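PDB 2E87: OBG-type G domain-containing protein from Pyrococcus horikoshii, which binds GDP and is probably a GTP-binding protein of the Obg/NOG1 family, though its cellular role is not known. Local coordinates for residues F77-F91 with Y149-V163. Residues are numbered along the deposited sequence; the frame is centred on the assembly and turned at random.
Sequences FYQELVDVLVDRDTF and YLNKAREVLKDLPVV. With SO4 (sulfate ion), chain C.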
ATOM      1  N   PHE A  77       4.644   5.493  -3.037  1.00 37.49           N
ATOM      2  CA  PHE A  77       5.147   4.129  -3.001  1.00 39.42           C
ATOM      3  C   PHE A  77       4.006   3.134  -2.812  1.00 37.48           C
ATOM      4  O   PHE A  77       3.933   2.139  -3.528  1.00 36.49           O
ATOM      5  CB  PHE A  77       6.188   3.986  -1.881  1.00 35.63           C
ATOM      6  CG  PHE A  77       6.621   2.572  -1.624  1.00 33.00           C
ATOM      7  CD1 PHE A  77       7.412   1.888  -2.545  1.00 29.82           C
ATOM      8  CD2 PHE A  77       6.220   1.916  -0.456  1.00 28.59           C
ATOM      9  CE1 PHE A  77       7.802   0.571  -2.312  1.00 32.62           C
ATOM     10  CE2 PHE A  77       6.604   0.594  -0.212  1.00 35.35           C
ATOM     11  CZ  PHE A  77       7.402  -0.081  -1.150  1.00 31.09           C
ATOM     12  N   TYR A  78       3.122   3.400  -1.851  1.00 37.01           N
ATOM     13  CA  TYR A  78       1.987   2.509  -1.615  1.00 38.08           C
ATOM     14  C   TYR A  78       0.964   2.605  -2.754  1.00 39.11           C
ATOM     15  O   TYR A  78       0.318   1.617  -3.106  1.00 34.91           O
ATOM     16  CB  TYR A  78       1.317   2.803  -0.273  1.00 33.86           C
ATOM     17  CG  TYR A  78       1.999   2.140   0.906  1.00 38.79           C
ATOM     18  CD1 TYR A  78       2.519   0.858   0.793  1.00 37.10           C
ATOM     19  CD2 TYR A  78       2.104   2.777   2.138  1.00 45.57           C
ATOM     20  CE1 TYR A  78       3.122   0.223   1.847  1.00 36.96           C
ATOM     21  CE2 TYR A  78       2.717   2.137   3.225  1.00 47.45           C
ATOM     22  CZ  TYR A  78       3.221   0.856   3.062  1.00 46.03           C
ATOM     23  OH  TYR A  78       3.816   0.186   4.102  1.00 47.01           O
ATOM     24  N   GLN A  79       0.819   3.784  -3.341  1.00 37.67           N
ATOM     25  CA  GLN A  79      -0.112   3.915  -4.455  1.00 38.36           C
ATOM     26  C   GLN A  79       0.371   2.983  -5.558  1.00 38.46           C
ATOM     27  O   GLN A  79      -0.406   2.296  -6.214  1.00 35.85           O
ATOM     28  CB  GLN A  79      -0.143   5.349  -4.961  1.00 34.11           C
ATOM     29  CG  GLN A  79      -0.994   6.256  -4.106  1.00 38.72           C
ATOM     30  CD  GLN A  79      -0.957   7.691  -4.574  1.00 45.57           C
ATOM     31  OE1 GLN A  79      -1.046   7.975  -5.770  1.00 43.26           O
ATOM     32  NE2 GLN A  79      -0.830   8.609  -3.630  1.00 41.69           N
ATOM     33  N   GLU A  80       1.678   2.940  -5.734  1.00 36.21           N
ATOM     34  CA  GLU A  80       2.244   2.087  -6.764  1.00 37.21           C
ATOM     35  C   GLU A  80       2.046   0.595  -6.433  1.00 36.41           C
ATOM     36  O   GLU A  80       1.589  -0.183  -7.272  1.00 37.01           O
ATOM     37  CB  GLU A  80       3.722   2.439  -6.936  1.00 32.60           C
ATOM     38  CG  GLU A  80       4.259   2.231  -8.309  1.00 46.00           C
ATOM     39  CD  GLU A  80       3.428   2.908  -9.375  1.00 45.81           C
ATOM     40  OE1 GLU A  80       2.993   4.059  -9.185  1.00 41.20           O
ATOM     41  OE2 GLU A  80       3.221   2.283 -10.426  1.00 50.02           O
ATOM     42  N   LEU A  81       2.358   0.177  -5.215  1.00 32.53           N
ATOM     43  CA  LEU A  81       2.184  -1.223  -4.902  1.00 31.48           C
ATOM     44  C   LEU A  81       0.718  -1.633  -4.803  1.00 34.08           C
ATOM     45  O   LEU A  81       0.381  -2.771  -5.106  1.00 39.99           O
ATOM     46  CB  LEU A  81       2.945  -1.596  -3.636  1.00 36.00           C
ATOM     47  CG  LEU A  81       4.467  -1.495  -3.753  1.00 31.37           C
ATOM     48  CD1 LEU A  81       5.069  -2.094  -2.528  1.00 37.42           C
ATOM     49  CD2 LEU A  81       4.967  -2.229  -4.957  1.00 34.43           C
ATOM     50  N   VAL A  82      -0.152  -0.723  -4.378  1.00 33.26           N
ATOM     51  CA  VAL A  82      -1.581  -1.022  -4.310  1.00 31.88           C
ATOM     52  C   VAL A  82      -2.053  -1.357  -5.736  1.00 33.46           C
ATOM     53  O   VAL A  82      -2.797  -2.310  -5.964  1.00 33.94           O
ATOM     54  CB  VAL A  82      -2.404   0.194  -3.794  1.00 29.01           C
ATOM     55  CG1 VAL A  82      -3.887   0.042  -4.182  1.00 20.27           C
ATOM     56  CG2 VAL A  82      -2.269   0.303  -2.277  1.00 28.09           C
ATOM     57  N   ASP A  83      -1.605  -0.546  -6.688  1.00 35.48           N
ATOM     58  CA  ASP A  83      -1.951  -0.730  -8.076  1.00 31.61           C
ATOM     59  C   ASP A  83      -1.429  -2.088  -8.532  1.00 37.35           C
ATOM     60  O   ASP A  83      -2.117  -2.825  -9.221  1.00 37.23           O
ATOM     61  CB  ASP A  83      -1.328   0.395  -8.908  1.00 35.05           C
ATOM     62  CG  ASP A  83      -1.776   0.372 -10.373  1.00 43.74           C
ATOM     63  OD1 ASP A  83      -1.109   1.022 -11.192  1.00 41.50           O
ATOM     64  OD2 ASP A  83      -2.791  -0.272 -10.705  1.00 41.62           O
ATOM     65  N   VAL A  84      -0.211  -2.428  -8.132  1.00 41.96           N
ATOM     66  CA  VAL A  84       0.367  -3.704  -8.528  1.00 39.19           C
ATOM     67  C   VAL A  84      -0.410  -4.887  -7.986  1.00 37.67           C
ATOM     68  O   VAL A  84      -0.615  -5.867  -8.683  1.00 42.13           O
ATOM     69  CB  VAL A  84       1.841  -3.839  -8.053  1.00 43.40           C
ATOM     70  CG1 VAL A  84       2.242  -5.301  -7.971  1.00 32.64           C
ATOM     71  CG2 VAL A  84       2.753  -3.123  -9.011  1.00 36.04           C
ATOM     72  N   LEU A  85      -0.842  -4.796  -6.741  1.00 36.69           N
ATOM     73  CA  LEU A  85      -1.548  -5.899  -6.107  1.00 38.79           C
ATOM     74  C   LEU A  85      -3.034  -6.097  -6.434  1.00 39.50           C
ATOM     75  O   LEU A  85      -3.504  -7.234  -6.499  1.00 44.30           O
ATOM     76  CB  LEU A  85      -1.409  -5.789  -4.583  1.00 36.77           C
ATOM     77  CG  LEU A  85      -0.005  -5.908  -3.993  1.00 39.64           C
ATOM     78  CD1 LEU A  85      -0.054  -5.748  -2.486  1.00 38.46           C
ATOM     79  CD2 LEU A  85       0.569  -7.257  -4.360  1.00 41.97           C
ATOM     80  N   VAL A  86      -3.778  -5.018  -6.636  1.00 39.03           N
ATOM     81  CA  VAL A  86      -5.214  -5.173  -6.866  1.00 38.30           C
ATOM     82  C   VAL A  86      -5.774  -4.320  -7.984  1.00 38.30           C
ATOM     83  O   VAL A  86      -6.972  -4.375  -8.263  1.00 37.65           O
ATOM     84  CB  VAL A  86      -5.986  -4.846  -5.566  1.00 35.35           C
ATOM     85  CG1 VAL A  86      -5.398  -5.636  -4.416  1.00 30.05           C
ATOM     86  CG2 VAL A  86      -5.897  -3.353  -5.242  1.00 29.92           C
ATOM     87  N   ASP A  87      -4.903  -3.518  -8.599  1.00 37.02           N
ATOM     88  CA  ASP A  87      -5.261  -2.607  -9.693  1.00 40.14           C
ATOM     89  C   ASP A  87      -5.996  -1.349  -9.243  1.00 37.81           C
ATOM     90  O   ASP A  87      -7.174  -1.389  -8.910  1.00 37.97           O
ATOM     91  CB  ASP A  87      -6.104  -3.308 -10.771  1.00 39.11           C
ATOM     92  CG  ASP A  87      -6.254  -2.454 -12.010  1.00 46.26           C
ATOM     93  OD1 ASP A  87      -7.252  -1.719 -12.128  1.00 52.77           O
ATOM     94  OD2 ASP A  87      -5.341  -2.487 -12.858  1.00 60.25           O
ATOM     95  N   ARG A  88      -5.289  -0.228  -9.279  1.00 41.08           N
ATOM     96  CA  ARG A  88      -5.841   1.045  -8.847  1.00 44.10           C
ATOM     97  C   ARG A  88      -7.189   1.427  -9.457  1.00 43.80           C
ATOM     98  O   ARG A  88      -8.093   1.861  -8.745  1.00 41.01           O
ATOM     99  CB  ARG A  88      -4.856   2.174  -9.135  1.00 43.79           C
ATOM    100  CG  ARG A  88      -5.304   3.509  -8.555  1.00 54.35           C
ATOM    101  CD  ARG A  88      -4.870   4.666  -9.429  1.00 59.95           C
ATOM    102  NE  ARG A  88      -3.422   4.738  -9.569  1.00 67.20           N
ATOM    103  CZ  ARG A  88      -2.617   5.358  -8.713  1.00 74.54           C
ATOM    104  NH1 ARG A  88      -3.123   5.974  -7.644  1.00 72.23           N
ATOM    105  NH2 ARG A  88      -1.306   5.361  -8.931  1.00 73.96           N
ATOM    106  N   ASP A  89      -7.307   1.292 -10.774  1.00 41.88           N
ATOM    107  CA  ASP A  89      -8.529   1.673 -11.466  1.00 42.42           C
ATOM    108  C   ASP A  89      -9.718   0.807 -11.052  1.00 39.51           C
ATOM    109  O   ASP A  89     -10.830   1.298 -10.883  1.00 41.78           O
ATOM    110  CB  ASP A  89      -8.297   1.631 -12.981  1.00 49.75           C
ATOM    111  CG  ASP A  89      -9.510   2.094 -13.779  1.00 57.27           C
ATOM    112  OD1 ASP A  89     -10.192   1.223 -14.371  1.00 63.25           O
ATOM    113  OD2 ASP A  89      -9.789   3.319 -13.811  1.00 54.66           O
ATOM    114  N   THR A  90      -9.477  -0.479 -10.868  1.00 33.30           N
ATOM    115  CA  THR A  90     -10.516  -1.395 -10.439  1.00 37.54           C
ATOM    116  C   THR A  90     -10.964  -1.048  -9.017  1.00 39.37           C
ATOM    117  O   THR A  90     -12.159  -1.068  -8.704  1.00 37.50           O
ATOM    118  CB  THR A  90     -10.011  -2.856 -10.462  1.00 35.95           C
ATOM    119  OG1 THR A  90      -9.647  -3.203 -11.799  1.00 38.66           O
ATOM    120  CG2 THR A  90     -11.083  -3.819  -9.979  1.00 34.51           C
ATOM    121  N   PHE A  91     -10.000  -0.727  -8.160  1.00 40.48           N
ATOM    122  CA  PHE A  91     -10.312  -0.384  -6.782  1.00 36.78           C
ATOM    123  C   PHE A  91     -11.196   0.857  -6.716  1.00 36.46           C
ATOM    124  O   PHE A  91     -12.229   0.851  -6.056  1.00 39.78           O
ATOM    125  CB  PHE A  91      -9.029  -0.149  -5.985  1.00 34.91           C
ATOM    126  CG  PHE A  91      -9.194  -0.352  -4.508  1.00 37.94           C
ATOM    127  CD1 PHE A  91      -9.179  -1.630  -3.964  1.00 32.73           C
ATOM    128  CD2 PHE A  91      -9.405   0.736  -3.665  1.00 40.81           C
ATOM    129  CE1 PHE A  91      -9.373  -1.822  -2.608  1.00 39.38           C
ATOM    130  CE2 PHE A  91      -9.600   0.556  -2.303  1.00 38.73           C
ATOM    131  CZ  PHE A  91      -9.586  -0.724  -1.770  1.00 40.76           C
ATOM    132  N   TYR A 149     -15.057  -8.504  -4.802  1.00 31.83           N
ATOM    133  CA  TYR A 149     -13.704  -8.115  -5.175  1.00 34.80           C
ATOM    134  C   TYR A 149     -13.051  -7.293  -4.049  1.00 35.86           C
ATOM    135  O   TYR A 149     -11.892  -7.516  -3.720  1.00 39.83           O
ATOM    136  CB  TYR A 149     -13.712  -7.295  -6.461  1.00 24.09           C
ATOM    137  CG  TYR A 149     -12.508  -6.384  -6.611  1.00 33.84           C
ATOM    138  CD1 TYR A 149     -11.274  -6.878  -7.042  1.00 32.96           C
ATOM    139  CD2 TYR A 149     -12.598  -5.017  -6.290  1.00 24.23           C
ATOM    140  CE1 TYR A 149     -10.151  -6.033  -7.151  1.00 32.99           C
ATOM    141  CE2 TYR A 149     -11.488  -4.169  -6.392  1.00 31.54           C
ATOM    142  CZ  TYR A 149     -10.268  -4.683  -6.820  1.00 37.39           C
ATOM    143  OH  TYR A 149      -9.179  -3.847  -6.889  1.00 40.03           O
ATOM    144  N   LEU A 150     -13.780  -6.347  -3.466  1.00 37.27           N
ATOM    145  CA  LEU A 150     -13.203  -5.527  -2.397  1.00 38.97           C
ATOM    146  C   LEU A 150     -12.768  -6.375  -1.208  1.00 38.43           C
ATOM    147  O   LEU A 150     -11.804  -6.052  -0.519  1.00 42.44           O
ATOM    148  CB  LEU A 150     -14.199  -4.460  -1.926  1.00 31.58           C
ATOM    149  CG  LEU A 150     -14.333  -3.288  -2.887  1.00 31.73           C
ATOM    150  CD1 LEU A 150     -15.496  -2.422  -2.481  1.00 33.14           C
ATOM    151  CD2 LEU A 150     -13.033  -2.484  -2.902  1.00 29.70           C
ATOM    152  N   ASN A 151     -13.458  -7.481  -0.983  1.00 40.48           N
ATOM    153  CA  ASN A 151     -13.102  -8.317   0.139  1.00 39.63           C
ATOM    154  C   ASN A 151     -11.818  -9.089  -0.125  1.00 43.01           C
ATOM    155  O   ASN A 151     -11.050  -9.359   0.809  1.00 41.54           O
ATOM    156  CB  ASN A 151     -14.249  -9.252   0.466  1.00 41.76           C
ATOM    157  CG  ASN A 151     -14.364  -9.514   1.938  1.00 46.29           C
ATOM    158  OD1 ASN A 151     -14.037  -8.655   2.757  1.00 47.90           O
ATOM    159  ND2 ASN A 151     -14.846 -10.691   2.292  1.00 47.69           N
ATOM    160  N   LYS A 152     -11.586  -9.433  -1.394  1.00 37.44           N
ATOM    161  CA  LYS A 152     -10.383 -10.153  -1.817  1.00 40.20           C
ATOM    162  C   LYS A 152      -9.201  -9.176  -1.912  1.00 38.78           C
ATOM    163  O   LYS A 152      -8.066  -9.518  -1.593  1.00 38.04           O
ATOM    164  CB  LYS A 152     -10.590 -10.821  -3.185  1.00 44.93           C
ATOM    165  CG  LYS A 152     -11.589 -11.984  -3.219  1.00 51.19           C
ATOM    166  CD  LYS A 152     -11.943 -12.329  -4.656  1.00 60.77           C
ATOM    167  CE  LYS A 152     -13.150 -13.255  -4.753  1.00 69.68           C
ATOM    168  NZ  LYS A 152     -13.693 -13.317  -6.151  1.00 68.10           N
ATOM    169  N   ALA A 153      -9.460  -7.965  -2.377  1.00 35.93           N
ATOM    170  CA  ALA A 153      -8.388  -6.983  -2.474  1.00 40.79           C
ATOM    171  C   ALA A 153      -7.925  -6.682  -1.042  1.00 42.54           C
ATOM    172  O   ALA A 153      -6.751  -6.409  -0.802  1.00 40.97           O
ATOM    173  CB  ALA A 153      -8.888  -5.718  -3.137  1.00 31.96           C
ATOM    174  N   ARG A 154      -8.867  -6.762  -0.103  1.00 43.80           N
ATOM    175  CA  ARG A 154      -8.598  -6.495   1.305  1.00 43.51           C
ATOM    176  C   ARG A 154      -7.596  -7.486   1.877  1.00 48.31           C
ATOM    177  O   ARG A 154      -6.674  -7.116   2.598  1.00 46.90           O
ATOM    178  CB  ARG A 154      -9.895  -6.577   2.104  1.00 41.93           C
ATOM    179  CG  ARG A 154      -9.702  -6.536   3.601  1.00 45.43           C
ATOM    180  CD  ARG A 154     -11.027  -6.766   4.309  1.00 54.24           C
ATOM    181  NE  ARG A 154     -10.897  -6.770   5.762  1.00 61.68           N
ATOM    182  CZ  ARG A 154     -10.123  -7.610   6.443  1.00 67.89           C
ATOM    183  NH1 ARG A 154      -9.399  -8.522   5.804  1.00 70.53           N
ATOM    184  NH2 ARG A 154     -10.075  -7.539   7.767  1.00 68.91           N
ATOM    185  N   GLU A 155      -7.788  -8.756   1.545  1.00 49.42           N
ATOM    186  CA  GLU A 155      -6.914  -9.804   2.029  1.00 49.23           C
ATOM    187  C   GLU A 155      -5.538  -9.690   1.390  1.00 44.55           C
ATOM    188  O   GLU A 155      -4.528  -9.840   2.061  1.00 44.26           O
ATOM    189  CB  GLU A 155      -7.535 -11.169   1.726  1.00 53.15           C
ATOM    190  CG  GLU A 155      -7.118 -12.283   2.675  1.00 59.75           C
ATOM    191  CD  GLU A 155      -7.455 -11.982   4.129  1.00 66.67           C
ATOM    192  OE1 GLU A 155      -8.625 -11.664   4.432  1.00 73.01           O
ATOM    193  OE2 GLU A 155      -6.546 -12.068   4.975  1.00 67.86           O
ATOM    194  N   VAL A 156      -5.504  -9.410   0.094  1.00 42.91           N
ATOM    195  CA  VAL A 156      -4.243  -9.284  -0.635  1.00 43.24           C
ATOM    196  C   VAL A 156      -3.407  -8.107  -0.157  1.00 45.15           C
ATOM    197  O   VAL A 156      -2.178  -8.188  -0.111  1.00 45.62           O
ATOM    198  CB  VAL A 156      -4.468  -9.089  -2.162  1.00 42.29           C
ATOM    199  CG1 VAL A 156      -3.166  -8.674  -2.829  1.00 39.69           C
ATOM    200  CG2 VAL A 156      -4.975 -10.376  -2.802  1.00 40.28           C
ATOM    201  N   LEU A 157      -4.074  -7.015   0.198  1.00 40.82           N
ATOM    202  CA  LEU A 157      -3.373  -5.813   0.618  1.00 40.17           C
ATOM    203  C   LEU A 157      -2.638  -5.937   1.944  1.00 43.42           C
ATOM    204  O   LEU A 157      -1.811  -5.087   2.284  1.00 42.33           O
ATOM    205  CB  LEU A 157      -4.333  -4.628   0.647  1.00 30.40           C
ATOM    206  CG  LEU A 157      -4.771  -4.173  -0.746  1.00 36.13           C
ATOM    207  CD1 LEU A 157      -5.808  -3.078  -0.605  1.00 28.90           C
ATOM    208  CD2 LEU A 157      -3.568  -3.688  -1.545  1.00 37.05           C
ATOM    209  N   LYS A 158      -2.926  -7.008   2.675  1.00 39.62           N
ATOM    210  CA  LYS A 158      -2.275  -7.257   3.946  1.00 47.18           C
ATOM    211  C   LYS A 158      -0.787  -7.515   3.706  1.00 52.04           C
ATOM    212  O   LYS A 158       0.026  -7.347   4.612  1.00 52.87           O
ATOM    213  CB  LYS A 158      -2.903  -8.467   4.648  1.00 47.46           C
ATOM    214  CG  LYS A 158      -4.315  -8.235   5.133  1.00 51.83           C
ATOM    215  CD  LYS A 158      -4.837  -9.434   5.898  1.00 53.28           C
ATOM    216  CE  LYS A 158      -6.138  -9.102   6.596  1.00 55.55           C
ATOM    217  NZ  LYS A 158      -6.739 -10.294   7.247  1.00 59.75           N
ATOM    218  N   ASP A 159      -0.436  -7.912   2.485  1.00 51.83           N
ATOM    219  CA  ASP A 159       0.958  -8.180   2.150  1.00 55.24           C
ATOM    220  C   ASP A 159       1.747  -6.958   1.694  1.00 52.66           C
ATOM    221  O   ASP A 159       2.806  -7.099   1.087  1.00 54.57           O
ATOM    222  CB  ASP A 159       1.063  -9.240   1.056  1.00 59.99           C
ATOM    223  CG  ASP A 159       0.447 -10.557   1.457  1.00 69.02           C
ATOM    224  OD1 ASP A 159       0.677 -11.001   2.608  1.00 70.13           O
ATOM    225  OD2 ASP A 159      -0.257 -11.154   0.608  1.00 69.86           O
ATOM    226  N   LEU A 160       1.248  -5.757   1.954  1.00 47.56           N
ATOM    227  CA  LEU A 160       2.015  -4.588   1.545  1.00 42.02           C
ATOM    228  C   LEU A 160       3.294  -4.566   2.355  1.00 39.16           C
ATOM    229  O   LEU A 160       3.304  -4.920   3.524  1.00 41.55           O
ATOM    230  CB  LEU A 160       1.244  -3.296   1.803  1.00 35.86           C
ATOM    231  CG  LEU A 160       0.174  -2.944   0.774  1.00 35.91           C
ATOM    232  CD1 LEU A 160      -0.593  -1.718   1.258  1.00 32.17           C
ATOM    233  CD2 LEU A 160       0.826  -2.695  -0.582  1.00 35.70           C
ATOM    234  N   PRO A 161       4.397  -4.152   1.738  1.00 39.55           N
ATOM    235  CA  PRO A 161       5.677  -4.090   2.446  1.00 38.34           C
ATOM    236  C   PRO A 161       5.545  -3.196   3.674  1.00 40.25           C
ATOM    237  O   PRO A 161       5.164  -2.035   3.547  1.00 42.17           O
ATOM    238  CB  PRO A 161       6.607  -3.448   1.426  1.00 36.98           C
ATOM    239  CG  PRO A 161       5.966  -3.730   0.127  1.00 40.93           C
ATOM    240  CD  PRO A 161       4.511  -3.585   0.388  1.00 36.99           C
ATOM    241  N   VAL A 162       5.848  -3.733   4.851  1.00 42.97           N
ATOM    242  CA  VAL A 162       5.798  -2.952   6.094  1.00 47.26           C
ATOM    243  C   VAL A 162       7.139  -2.214   6.262  1.00 47.42           C
ATOM    244  O   VAL A 162       8.108  -2.782   6.767  1.00 48.53           O
ATOM    245  CB  VAL A 162       5.578  -3.878   7.325  1.00 54.80           C
ATOM    246  CG1 VAL A 162       5.852  -3.114   8.625  1.00 55.73           C
ATOM    247  CG2 VAL A 162       4.159  -4.423   7.322  1.00 53.20           C
ATOM    248  N   VAL A 163       7.199  -0.957   5.822  1.00 44.44           N
ATOM    249  CA  VAL A 163       8.425  -0.161   5.923  1.00 41.18           C
ATOM    250  C   VAL A 163       8.135   1.297   6.253  1.00 41.88           C
ATOM    251  O   VAL A 163       7.012   1.776   6.083  1.00 41.84           O
ATOM    252  CB  VAL A 163       9.235  -0.204   4.615  1.00 38.25           C
ATOM    253  CG1 VAL A 163       9.784  -1.573   4.404  1.00 38.07           C
ATOM    254  CG2 VAL A 163       8.360   0.177   3.455  1.00 41.26           C
TER
HETATM  255  S   SO4 C 402      -9.445 -10.953   9.043  1.00 87.63           S
HETATM  256  O1  SO4 C 402      -8.132 -10.346   9.584  1.00 86.11           O
HETATM  257  O2  SO4 C 402      -9.924 -12.113   9.908  1.00 86.54           O
HETATM  258  O3  SO4 C 402     -10.490  -9.826   9.127  1.00 85.31           O
HETATM  259  O4  SO4 C 402      -9.201 -11.490   7.628  1.00 83.91           O
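Tyr-149 meets residues 86-91 where helix 76-86 gives way to helix 88-117. With CG anti to the backbone N, its side chain leaves helix 144-156 pointing at the turn. Beyond CB and CG, CD2 begins to pass Thr-90 CG2; CE1, CE2 and CZ lie beneath that methyl, which stands 3.7 Å from the ring centroid and 24° off the normal, a CH-pi contact. Ala-153 CB backs the opposite face and also meets Val-86 CG1 (3.7 Å). At the tip, Tyr-149 OH donates to Val-86 O at 2.7 Å, from 40° above the carbonyl plane. Phe-91 N is also near Tyr-149 OH, but the angle is too poor for a bond; it donates to Asp-87 O instead. Asp-87, with positive phi, lies in the turn and N-caps the next helix: its OD1 accepts from both Thr-90 N and Thr-90 OG1.

Phe-91 fits against helix 144-156, Leu-150 CD2 resting over its ring face 4.1 Å from the centroid, while Ala-153 CB lies at its edge. Farther along, Leu-85 CD1 packs on Leu-160 CD2 (3.7 Å). A second hydroxyl closes the far end: Tyr-78 OH donates to Pro-161 O (2.7 Å), in the carbonyl plane.

The short helical axes pass 10.2 Å apart at 122°. Val-86 faces Ala-153, Leu-85 Leu-157 and Leu-81 Leu-160, so helix 76-86 runs on over the chain that follows helix 144-156. Leu-150 also touches helix 88-117 at Met-95 and Ile-98, whereas Val-84 packs on helix 234-241 of the G domain, placing this contact in the helical region, at the side that meets that domain.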